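Local coordinates for oxalate-binding protein (Thermotoga maritima, PDB 1O4T), which binds oxalate at a manganese ion held inside a cupin barrel, forms homodimers, and is a putative oxalate decarboxylase, at residues 64-72 with 113-121; 77-88 with 122-133. One frame throughout, in Å; residues are numbered along the deposited sequence.

Contact 1 (64-72 with 113-121); sequences LPPGSSVGL and SHSIENTGN. With MN (manganese (II) ion), chain C.
Asn118 reaches across to Leu64 and the turn that follows it, and this tight junction lies just beyond the end of an antiparallel strand pair in the double-stranded beta-helix, or cupin, fold. Its ND2 donates to Leu64 O at 2.7 Å, tilted 33° from the carbonyl plane, and is also hydrogen-bonded to Thr122 O. The other half of the amide turns back: OD1 accepts from Gly120 N at 2.8 Å, closing an Asx turn. With CG anti to the backbone N (chi1 -176°), the amide lies beside the ring of Pro66. The Asn118 backbone N donates to Ser68 O at 2.9 Å, while Gly67 N makes a longer bond to Asn118 O. A type II turn runs from Pro65 to Ser68, tied internally by Ser68 OG on a lone pair of Pro65 O. Replacing the amide by an alanine here removes both grips, and Leu64 O would probably lose its donor and Gly120 N its acceptor, so that both loops could shift. Further along, Val70 and Ile116 form a hydrogen-bonded pair, and Ile116 CG2 rests 3.9 Å from Val70 CB on the barrel's inner face. On the opposite face Glu117, partly exposed, lays CG against Ser69 CB; Glu117 OE2 forms a salt bridge with Lys38 NZ, and Ser69 OG hydrogen-bonds with the backbone N of Lys38. The solvent side is at the two ends, with Pro66 and Asn121 at one and Leu72 at the other, where its CD1 touches Ser113 CB. Beside it His114 points inward, its NE2 binding manganese at 2.2 Å.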
loop_
_atom_site.group_PDB
_atom_site.type_symbol
_atom_site.label_atom_id
_atom_site.label_comp_id
_atom_site.label_asym_id
_atom_site.label_seq_id
_atom_site.Cartn_x
_atom_site.Cartn_y
_atom_site.Cartn_z
ATOM N N LEU A 64 -5.257 -5.337 13.551
ATOM C CA LEU A 64 -6.438 -5.406 14.418
ATOM C C LEU A 64 -6.672 -6.858 14.876
ATOM O O LEU A 64 -7.099 -7.720 14.086
ATOM C CB LEU A 64 -7.678 -4.908 13.670
ATOM C CG LEU A 64 -7.936 -3.405 13.787
ATOM C CD1 LEU A 64 -6.710 -2.558 13.346
ATOM C CD2 LEU A 64 -9.205 -2.999 13.007
ATOM N N PRO A 65 -6.406 -7.137 16.140
ATOM C CA PRO A 65 -6.754 -8.429 16.702
ATOM C C PRO A 65 -8.255 -8.715 16.579
ATOM O O PRO A 65 -9.044 -7.784 16.428
ATOM C CB PRO A 65 -6.374 -8.289 18.178
ATOM C CG PRO A 65 -5.404 -7.170 18.216
ATOM C CD PRO A 65 -5.768 -6.260 17.129
ATOM N N PRO A 66 -8.641 -9.980 16.627
ATOM C CA PRO A 66 -10.039 -10.345 16.627
ATOM C C PRO A 66 -10.831 -9.568 17.660
ATOM O O PRO A 66 -10.441 -9.526 18.830
ATOM C CB PRO A 66 -9.995 -11.838 16.963
ATOM C CG PRO A 66 -8.704 -12.266 16.362
ATOM C CD PRO A 66 -7.767 -11.165 16.614
ATOM N N GLY A 67 -11.907 -8.928 17.214
ATOM C CA GLY A 67 -12.778 -8.150 18.103
ATOM C C GLY A 67 -12.489 -6.648 18.147
ATOM O O GLY A 67 -13.279 -5.887 18.719
ATOM N N SER A 68 -11.360 -6.223 17.581
ATOM C CA SER A 68 -10.940 -4.847 17.733
ATOM C C SER A 68 -11.410 -3.999 16.544
ATOM O O SER A 68 -11.805 -4.537 15.492
ATOM C CB SER A 68 -9.417 -4.764 17.900
ATOM O OG SER A 68 -8.771 -5.141 16.698
ATOM N N SER A 69 -11.355 -2.686 16.715
ATOM C CA SER A 69 -11.760 -1.752 15.666
ATOM C C SER A 69 -10.997 -0.458 15.776
ATOM O O SER A 69 -10.497 -0.111 16.850
ATOM C CB SER A 69 -13.251 -1.452 15.740
ATOM O OG SER A 69 -13.614 -0.618 16.849
ATOM N N VAL A 70 -10.874 0.245 14.650
ATOM C CA VAL A 70 -10.554 1.675 14.662
ATOM C C VAL A 70 -11.892 2.391 14.606
ATOM O O VAL A 70 -12.713 2.096 13.753
ATOM C CB VAL A 70 -9.731 2.094 13.461
ATOM C CG1 VAL A 70 -9.460 3.570 13.503
ATOM C CG2 VAL A 70 -8.440 1.300 13.395
ATOM N N GLY A 71 -12.098 3.338 15.518
ATOM C CA GLY A 71 -13.383 3.974 15.715
ATOM C C GLY A 71 -13.693 4.980 14.647
ATOM O O GLY A 71 -12.820 5.371 13.880
ATOM N N LEU A 72 -14.957 5.378 14.582
ATOM C CA LEU A 72 -15.401 6.337 13.580
ATOM C C LEU A 72 -14.692 7.666 13.774
ATOM O O LEU A 72 -14.636 8.190 14.884
ATOM C CB LEU A 72 -16.941 6.507 13.617
ATOM C CG LEU A 72 -17.635 7.387 12.557
ATOM C CD1 LEU A 72 -17.621 6.708 11.194
ATOM C CD2 LEU A 72 -19.071 7.710 12.958
ATOM N N SER A 113 -16.211 10.336 6.968
ATOM C CA SER A 113 -15.783 9.680 8.189
ATOM C C SER A 113 -15.788 8.191 7.940
ATOM O O SER A 113 -16.624 7.700 7.162
ATOM C CB SER A 113 -16.729 9.998 9.334
ATOM O OG SER A 113 -16.814 11.385 9.568
ATOM N N HIS A 114 -14.858 7.472 8.587
ATOM C CA HIS A 114 -14.781 6.026 8.460
ATOM C C HIS A 114 -14.360 5.315 9.753
ATOM O O HIS A 114 -13.939 5.967 10.729
ATOM C CB HIS A 114 -13.853 5.585 7.279
ATOM C CG HIS A 114 -12.390 5.855 7.486
ATOM N ND1 HIS A 114 -11.447 5.537 6.526
ATOM C CD2 HIS A 114 -11.715 6.482 8.478
ATOM C CE1 HIS A 114 -10.248 5.930 6.932
ATOM N NE2 HIS A 114 -10.379 6.508 8.113
ATOM N N SER A 115 -14.492 3.979 9.714
ATOM C CA SER A 115 -14.090 3.090 10.800
ATOM C C SER A 115 -13.825 1.749 10.175
ATOM O O SER A 115 -14.209 1.525 9.019
ATOM C CB SER A 115 -15.181 2.947 11.856
ATOM O OG SER A 115 -16.348 2.379 11.331
ATOM N N ILE A 116 -13.200 0.847 10.922
ATOM C CA ILE A 116 -12.991 -0.501 10.421
ATOM C C ILE A 116 -12.927 -1.454 11.589
ATOM O O ILE A 116 -12.282 -1.150 12.607
ATOM C CB ILE A 116 -11.695 -0.566 9.524
ATOM C CG1 ILE A 116 -11.475 -1.962 8.943
ATOM C CG2 ILE A 116 -10.462 -0.120 10.278
ATOM C CD1 ILE A 116 -10.526 -1.974 7.693
ATOM N N GLU A 117 -13.622 -2.579 11.462
ATOM C CA GLU A 117 -13.688 -3.575 12.525
ATOM C C GLU A 117 -13.277 -4.969 12.054
ATOM O O GLU A 117 -13.692 -5.437 10.970
ATOM C CB GLU A 117 -15.104 -3.636 13.101
ATOM C CG GLU A 117 -15.174 -4.465 14.370
ATOM C CD GLU A 117 -16.527 -4.428 15.067
ATOM O OE1 GLU A 117 -17.285 -3.455 14.873
ATOM O OE2 GLU A 117 -16.806 -5.371 15.838
ATOM N N ASN A 118 -12.497 -5.650 12.898
ATOM C CA ASN A 118 -12.186 -7.060 12.670
ATOM C C ASN A 118 -13.300 -7.981 13.195
ATOM O O ASN A 118 -13.397 -8.251 14.383
ATOM C CB ASN A 118 -10.835 -7.441 13.289
ATOM C CG ASN A 118 -10.440 -8.866 12.992
ATOM O OD1 ASN A 118 -11.196 -9.588 12.340
ATOM N ND2 ASN A 118 -9.251 -9.288 13.473
ATOM N N THR A 119 -14.100 -8.507 12.282
ATOM C CA THR A 119 -15.199 -9.388 12.633
ATOM C C THR A 119 -14.804 -10.878 12.474
ATOM O O THR A 119 -15.651 -11.740 12.538
ATOM C CB THR A 119 -16.433 -9.043 11.772
ATOM O OG1 THR A 119 -16.082 -9.067 10.394
ATOM C CG2 THR A 119 -16.850 -7.588 11.954
ATOM N N GLY A 120 -13.527 -11.184 12.280
ATOM C CA GLY A 120 -13.107 -12.589 12.097
ATOM C C GLY A 120 -12.320 -13.090 13.299
ATOM O O GLY A 120 -12.230 -12.389 14.328
ATOM N N ASN A 121 -11.716 -14.271 13.151
ATOM C CA ASN A 121 -10.970 -14.937 14.238
ATOM C C ASN A 121 -9.471 -14.975 14.078
ATOM O O ASN A 121 -8.799 -15.686 14.833
ATOM C CB ASN A 121 -11.454 -16.385 14.398
ATOM C CG ASN A 121 -12.917 -16.441 14.699
ATOM O OD1 ASN A 121 -13.362 -16.237 15.858
ATOM N ND2 ASN A 121 -13.702 -16.610 13.638
HETATM MN MN MN C . -8.660 7.386 9.081
#

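Contact 2 (77-88 with 122-133); sequences GEFEIYYILLGE and TDLEFLAVIILL. With MN (manganese (II) ion), chain C; OXL (oxalate ion), chain D.
Leu124 CD1 meets Ile84 CG2 at 3.8 Å near the start of an antiparallel strand pair, 124-132 against 78-86; just before it, a water accepts from Glu88 N and lies 2.9 Å from Thr122 O. At Glu125 the pairing, regular from Leu127 with Tyr83 to Ile131 with Phe79, slips by one residue in a classic beta bulge: Leu85 N and Leu86 N both donate to Glu125 O from the same face of its plane. The carboxylate of Glu125 runs alongside Leu86 and ends in a salt bridge with Arg61. Phe126 turns inward; its CG sits between the backbone N and the carbonyl carbon (chi1 55°), which carries CE1 over the centre of the Tyr82 ring, 3.6 Å above the plane; the two ring planes are inclined at 45°. With one face backed in this way, Tyr82 presents its edge to oxalate, and OH donates to O3 at 2.6 Å. Leu127, on the outer face, packs on Tyr83 of the second subunit. Ala128 lies with CB 3.6 Å from Glu80 OE1, and Ile130 presses CG1 against CD of the same carboxylate at 3.4 Å. Extended beyond CG, Glu80 brings OE2 to manganese at 2.1 Å. Ile130 CG2 lies on the carboxyl group of Glu78, whose OE2 is hydrogen-bonded to His75 ND1 and whose OE1 forms a salt bridge with Arg57. Ile131 sets CB over the Phe79 ring in a CH-pi contact, offset toward the rim. Apolar branches and an aromatic ring thus flank a metal-binding carboxylate and a ligand-binding phenol in one wall of the cupin pocket.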
loop_
_atom_site.group_PDB
_atom_site.type_symbol
_atom_site.label_atom_id
_atom_site.label_comp_id
_atom_site.label_asym_id
_atom_site.label_seq_id
_atom_site.Cartn_x
_atom_site.Cartn_y
_atom_site.Cartn_z
ATOM N N GLY A 77 -9.427 17.805 4.521
ATOM C CA GLY A 77 -8.240 18.333 3.914
ATOM C C GLY A 77 -7.219 17.260 3.571
ATOM O O GLY A 77 -6.052 17.575 3.332
ATOM N N GLU A 78 -7.659 16.011 3.534
ATOM C CA GLU A 78 -6.814 14.869 3.193
ATOM C C GLU A 78 -7.716 13.713 2.789
ATOM O O GLU A 78 -8.931 13.798 2.934
ATOM C CB GLU A 78 -5.948 14.449 4.391
ATOM C CG GLU A 78 -6.755 13.971 5.577
ATOM C CD GLU A 78 -6.021 14.009 6.904
ATOM O OE1 GLU A 78 -4.913 14.588 6.962
ATOM O OE2 GLU A 78 -6.591 13.455 7.885
ATOM N N PHE A 79 -7.119 12.631 2.291
ATOM C CA PHE A 79 -7.871 11.428 2.027
ATOM C C PHE A 79 -7.067 10.220 2.461
ATOM O O PHE A 79 -5.846 10.300 2.572
ATOM C CB PHE A 79 -8.348 11.357 0.566
ATOM C CG PHE A 79 -7.243 11.264 -0.451
ATOM C CD1 PHE A 79 -6.730 12.399 -1.030
ATOM C CD2 PHE A 79 -6.733 10.029 -0.841
ATOM C CE1 PHE A 79 -5.736 12.326 -1.966
ATOM C CE2 PHE A 79 -5.691 9.958 -1.778
ATOM C CZ PHE A 79 -5.211 11.132 -2.347
ATOM N N GLU A 80 -7.759 9.129 2.757
ATOM C CA GLU A 80 -7.117 7.892 3.209
ATOM C C GLU A 80 -7.482 6.677 2.379
ATOM O O GLU A 80 -8.620 6.507 1.972
ATOM C CB GLU A 80 -7.460 7.623 4.674
ATOM C CG GLU A 80 -6.434 6.739 5.348
ATOM C CD GLU A 80 -6.563 6.690 6.845
ATOM O OE1 GLU A 80 -5.787 5.962 7.486
ATOM O OE2 GLU A 80 -7.436 7.363 7.377
ATOM N N ILE A 81 -6.485 5.833 2.151
ATOM C CA ILE A 81 -6.635 4.578 1.463
ATOM C C ILE A 81 -6.226 3.470 2.434
ATOM O O ILE A 81 -5.172 3.527 3.040
ATOM C CB ILE A 81 -5.698 4.527 0.224
ATOM C CG1 ILE A 81 -5.913 5.741 -0.685
ATOM C CG2 ILE A 81 -5.871 3.189 -0.540
ATOM C CD1 ILE A 81 -4.710 5.978 -1.591
ATOM N N TYR A 82 -7.059 2.454 2.591
ATOM C CA TYR A 82 -6.618 1.208 3.166
ATOM C C TYR A 82 -6.422 0.162 2.057
ATOM O O TYR A 82 -7.254 0.034 1.145
ATOM C CB TYR A 82 -7.672 0.654 4.103
ATOM C CG TYR A 82 -8.078 1.438 5.339
ATOM C CD1 TYR A 82 -9.278 1.144 5.985
ATOM C CD2 TYR A 82 -7.268 2.433 5.893
ATOM C CE1 TYR A 82 -9.639 1.787 7.137
ATOM C CE2 TYR A 82 -7.624 3.073 7.043
ATOM C CZ TYR A 82 -8.820 2.766 7.667
ATOM O OH TYR A 82 -9.180 3.458 8.828
ATOM N N TYR A 83 -5.321 -0.590 2.123
ATOM C CA TYR A 83 -5.181 -1.837 1.370
ATOM C C TYR A 83 -5.167 -3.027 2.357
ATOM O O TYR A 83 -4.282 -3.168 3.223
ATOM C CB TYR A 83 -3.936 -1.818 0.480
ATOM C CG TYR A 83 -3.861 -3.056 -0.387
ATOM C CD1 TYR A 83 -4.381 -3.058 -1.669
ATOM C CD2 TYR A 83 -3.304 -4.216 0.087
ATOM C CE1 TYR A 83 -4.382 -4.222 -2.465
ATOM C CE2 TYR A 83 -3.268 -5.392 -0.697
ATOM C CZ TYR A 83 -3.812 -5.378 -1.991
ATOM O OH TYR A 83 -3.806 -6.516 -2.770
ATOM N N ILE A 84 -6.174 -3.880 2.246
ATOM C CA ILE A 84 -6.320 -4.993 3.176
ATOM C C ILE A 84 -5.327 -6.090 2.823
ATOM O O ILE A 84 -5.364 -6.648 1.712
ATOM C CB ILE A 84 -7.768 -5.553 3.156
ATOM C CG1 ILE A 84 -8.821 -4.447 3.279
ATOM C CG2 ILE A 84 -7.961 -6.635 4.259
ATOM C CD1 ILE A 84 -8.607 -3.502 4.479
ATOM N N LEU A 85 -4.469 -6.425 3.792
ATOM C CA LEU A 85 -3.395 -7.400 3.597
ATOM C C LEU A 85 -3.716 -8.825 4.063
ATOM O O LEU A 85 -3.275 -9.778 3.419
ATOM C CB LEU A 85 -2.120 -6.948 4.334
ATOM C CG LEU A 85 -1.454 -5.626 4.029
ATOM C CD1 LEU A 85 -0.433 -5.338 5.098
ATOM C CD2 LEU A 85 -0.805 -5.696 2.704
ATOM N N LEU A 86 -4.444 -8.963 5.171
ATOM C CA LEU A 86 -4.750 -10.248 5.771
ATOM C C LEU A 86 -6.044 -10.133 6.504
ATOM O O LEU A 86 -6.293 -9.120 7.094
ATOM C CB LEU A 86 -3.694 -10.652 6.843
ATOM C CG LEU A 86 -2.270 -11.032 6.424
ATOM C CD1 LEU A 86 -1.299 -10.856 7.598
ATOM C CD2 LEU A 86 -2.213 -12.429 5.904
ATOM N N GLY A 87 -6.807 -11.219 6.554
ATOM C CA GLY A 87 -7.994 -11.351 7.381
ATOM C C GLY A 87 -9.251 -10.780 6.752
ATOM O O GLY A 87 -9.316 -10.501 5.552
ATOM N N GLU A 88 -10.241 -10.563 7.603
ATOM C CA GLU A 88 -11.564 -10.139 7.204
ATOM C C GLU A 88 -12.123 -9.109 8.189
ATOM O O GLU A 88 -11.734 -9.043 9.337
ATOM C CB GLU A 88 -12.503 -11.362 7.228
ATOM C CG GLU A 88 -12.467 -12.184 5.974
ATOM C CD GLU A 88 -13.223 -13.505 6.131
ATOM O OE1 GLU A 88 -13.100 -14.356 5.213
ATOM O OE2 GLU A 88 -13.910 -13.678 7.170
ATOM N N THR A 122 -8.962 -14.275 13.064
ATOM C CA THR A 122 -7.545 -14.058 12.931
ATOM C C THR A 122 -7.333 -12.564 12.771
ATOM O O THR A 122 -8.292 -11.795 12.584
ATOM C CB THR A 122 -6.975 -14.801 11.707
ATOM O OG1 THR A 122 -7.748 -14.490 10.549
ATOM C CG2 THR A 122 -7.140 -16.281 11.843
ATOM N N ASP A 123 -6.075 -12.161 12.850
ATOM C CA ASP A 123 -5.748 -10.765 12.727
ATOM C C ASP A 123 -6.174 -10.200 11.375
ATOM O O ASP A 123 -5.967 -10.818 10.340
ATOM C CB ASP A 123 -4.240 -10.526 12.926
ATOM C CG ASP A 123 -3.755 -10.878 14.330
ATOM O OD1 ASP A 123 -4.545 -10.888 15.296
ATOM O OD2 ASP A 123 -2.560 -11.155 14.543
ATOM N N LEU A 124 -6.752 -9.001 11.400
ATOM C CA LEU A 124 -6.990 -8.221 10.201
ATOM C C LEU A 124 -5.807 -7.237 10.068
ATOM O O LEU A 124 -5.603 -6.426 10.948
ATOM C CB LEU A 124 -8.296 -7.438 10.332
ATOM C CG LEU A 124 -8.659 -6.334 9.340
ATOM C CD1 LEU A 124 -8.862 -6.875 7.933
ATOM C CD2 LEU A 124 -9.915 -5.656 9.864
ATOM N N GLU A 125 -5.030 -7.318 9.005
ATOM C CA GLU A 125 -3.984 -6.334 8.801
ATOM C C GLU A 125 -4.208 -5.567 7.519
ATOM O O GLU A 125 -4.721 -6.095 6.540
ATOM C CB GLU A 125 -2.639 -7.010 8.764
ATOM C CG GLU A 125 -2.415 -7.980 9.908
ATOM C CD GLU A 125 -0.945 -8.216 10.230
ATOM O OE1 GLU A 125 -0.123 -7.394 9.809
ATOM O OE2 GLU A 125 -0.625 -9.199 10.952
ATOM N N PHE A 126 -3.807 -4.305 7.520
ATOM C CA PHE A 126 -3.919 -3.500 6.342
ATOM C C PHE A 126 -2.926 -2.352 6.355
ATOM O O PHE A 126 -2.429 -1.916 7.415
ATOM C CB PHE A 126 -5.341 -2.959 6.185
ATOM C CG PHE A 126 -5.859 -2.182 7.377
ATOM C CD1 PHE A 126 -5.803 -0.807 7.401
ATOM C CD2 PHE A 126 -6.453 -2.849 8.446
ATOM C CE1 PHE A 126 -6.282 -0.102 8.518
ATOM C CE2 PHE A 126 -6.962 -2.170 9.537
ATOM C CZ PHE A 126 -6.893 -0.789 9.564
ATOM N N LEU A 127 -2.672 -1.861 5.163
ATOM C CA LEU A 127 -1.905 -0.660 4.955
ATOM C C LEU A 127 -2.782 0.562 4.974
ATOM O O LEU A 127 -3.836 0.553 4.376
ATOM C CB LEU A 127 -1.261 -0.783 3.580
ATOM C CG LEU A 127 0.207 -0.554 3.478
ATOM C CD1 LEU A 127 0.979 -1.502 4.396
ATOM C CD2 LEU A 127 0.561 -0.719 1.963
ATOM N N ALA A 128 -2.337 1.633 5.619
ATOM C CA ALA A 128 -3.079 2.908 5.677
ATOM C C ALA A 128 -2.191 4.032 5.195
ATOM O O ALA A 128 -1.078 4.196 5.696
ATOM C CB ALA A 128 -3.556 3.169 7.066
ATOM N N VAL A 129 -2.687 4.827 4.251
ATOM C CA VAL A 129 -1.933 5.914 3.686
ATOM C C VAL A 129 -2.818 7.178 3.675
ATOM O O VAL A 129 -3.885 7.171 3.112
ATOM C CB VAL A 129 -1.514 5.625 2.225
ATOM C CG1 VAL A 129 -0.445 6.608 1.791
ATOM C CG2 VAL A 129 -0.986 4.227 2.112
ATOM N N ILE A 130 -2.369 8.258 4.289
ATOM C CA ILE A 130 -3.157 9.482 4.301
ATOM C C ILE A 130 -2.443 10.479 3.406
ATOM O O ILE A 130 -1.289 10.754 3.642
ATOM C CB ILE A 130 -3.321 10.016 5.732
ATOM C CG1 ILE A 130 -4.052 8.982 6.590
ATOM C CG2 ILE A 130 -4.111 11.332 5.723
ATOM C CD1 ILE A 130 -4.100 9.334 8.113
ATOM N N ILE A 131 -3.139 11.010 2.403
ATOM C CA ILE A 131 -2.551 11.919 1.446
ATOM C C ILE A 131 -3.244 13.276 1.590
ATOM O O ILE A 131 -4.489 13.381 1.610
ATOM C CB ILE A 131 -2.655 11.314 0.024
ATOM C CG1 ILE A 131 -1.813 10.014 -0.047
ATOM C CG2 ILE A 131 -2.210 12.284 -1.012
ATOM C CD1 ILE A 131 -1.724 9.346 -1.412
ATOM N N LEU A 132 -2.408 14.300 1.693
ATOM C CA LEU A 132 -2.850 15.637 2.000
ATOM C C LEU A 132 -3.522 16.364 0.827
ATOM O O LEU A 132 -3.057 16.293 -0.310
ATOM C CB LEU A 132 -1.684 16.456 2.560
ATOM C CG LEU A 132 -1.064 15.853 3.832
ATOM C CD1 LEU A 132 0.016 16.770 4.390
ATOM C CD2 LEU A 132 -2.117 15.556 4.907
ATOM N N LEU A 133 -4.622 17.046 1.187
ATOM C CA LEU A 133 -5.549 17.860 0.357
ATOM C C LEU A 133 -6.522 17.099 -0.567
ATOM O O LEU A 133 -7.741 17.086 -0.287
ATOM C CB LEU A 133 -4.805 18.959 -0.365
ATOM C CG LEU A 133 -3.877 19.767 0.552
ATOM C CD1 LEU A 133 -3.650 21.068 -0.090
ATOM C CD2 LEU A 133 -4.374 19.971 1.977
ATOM O OXT LEU A 133 -6.149 16.480 -1.581
HETATM MN MN MN C . -8.660 7.386 9.081
HETATM C C1 OXL D . -6.817 5.695 10.315
HETATM C C2 OXL D . -6.313 7.016 10.703
HETATM O O1 OXL D . -6.006 4.656 10.603
HETATM O O2 OXL D . -5.227 7.031 11.498
HETATM O O3 OXL D . -7.909 5.546 9.727
HETATM O O4 OXL D . -6.820 8.064 10.291
HETATM O O HOH W 1 -10.009 -11.336 10.353
#

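In the fold
Contacts 1 and 2 show how a cupin barrel builds one site from two sheets. Their centres lie 12 Å apart, and their segments alternate along the chain, so that strand 69-74 leads on to 78-86 and strand 113-117 to 124-132. The two meet at the metal: His114 NE2 from contact 1 and Glu80 OE2 from contact 2 are 3.2 Å apart as manganese ligands, His73 and His75 complete the protein's share, and oxalate O3 and O4 supply the other two bonds. The ring of His114 stacks on that of Tyr82. At the barrel's end Leu64 N and Leu124 O, 2.8 Å apart, probably form a hydrogen bond. Between these points Ile116 packs on Ile84, Leu124 and Phe126.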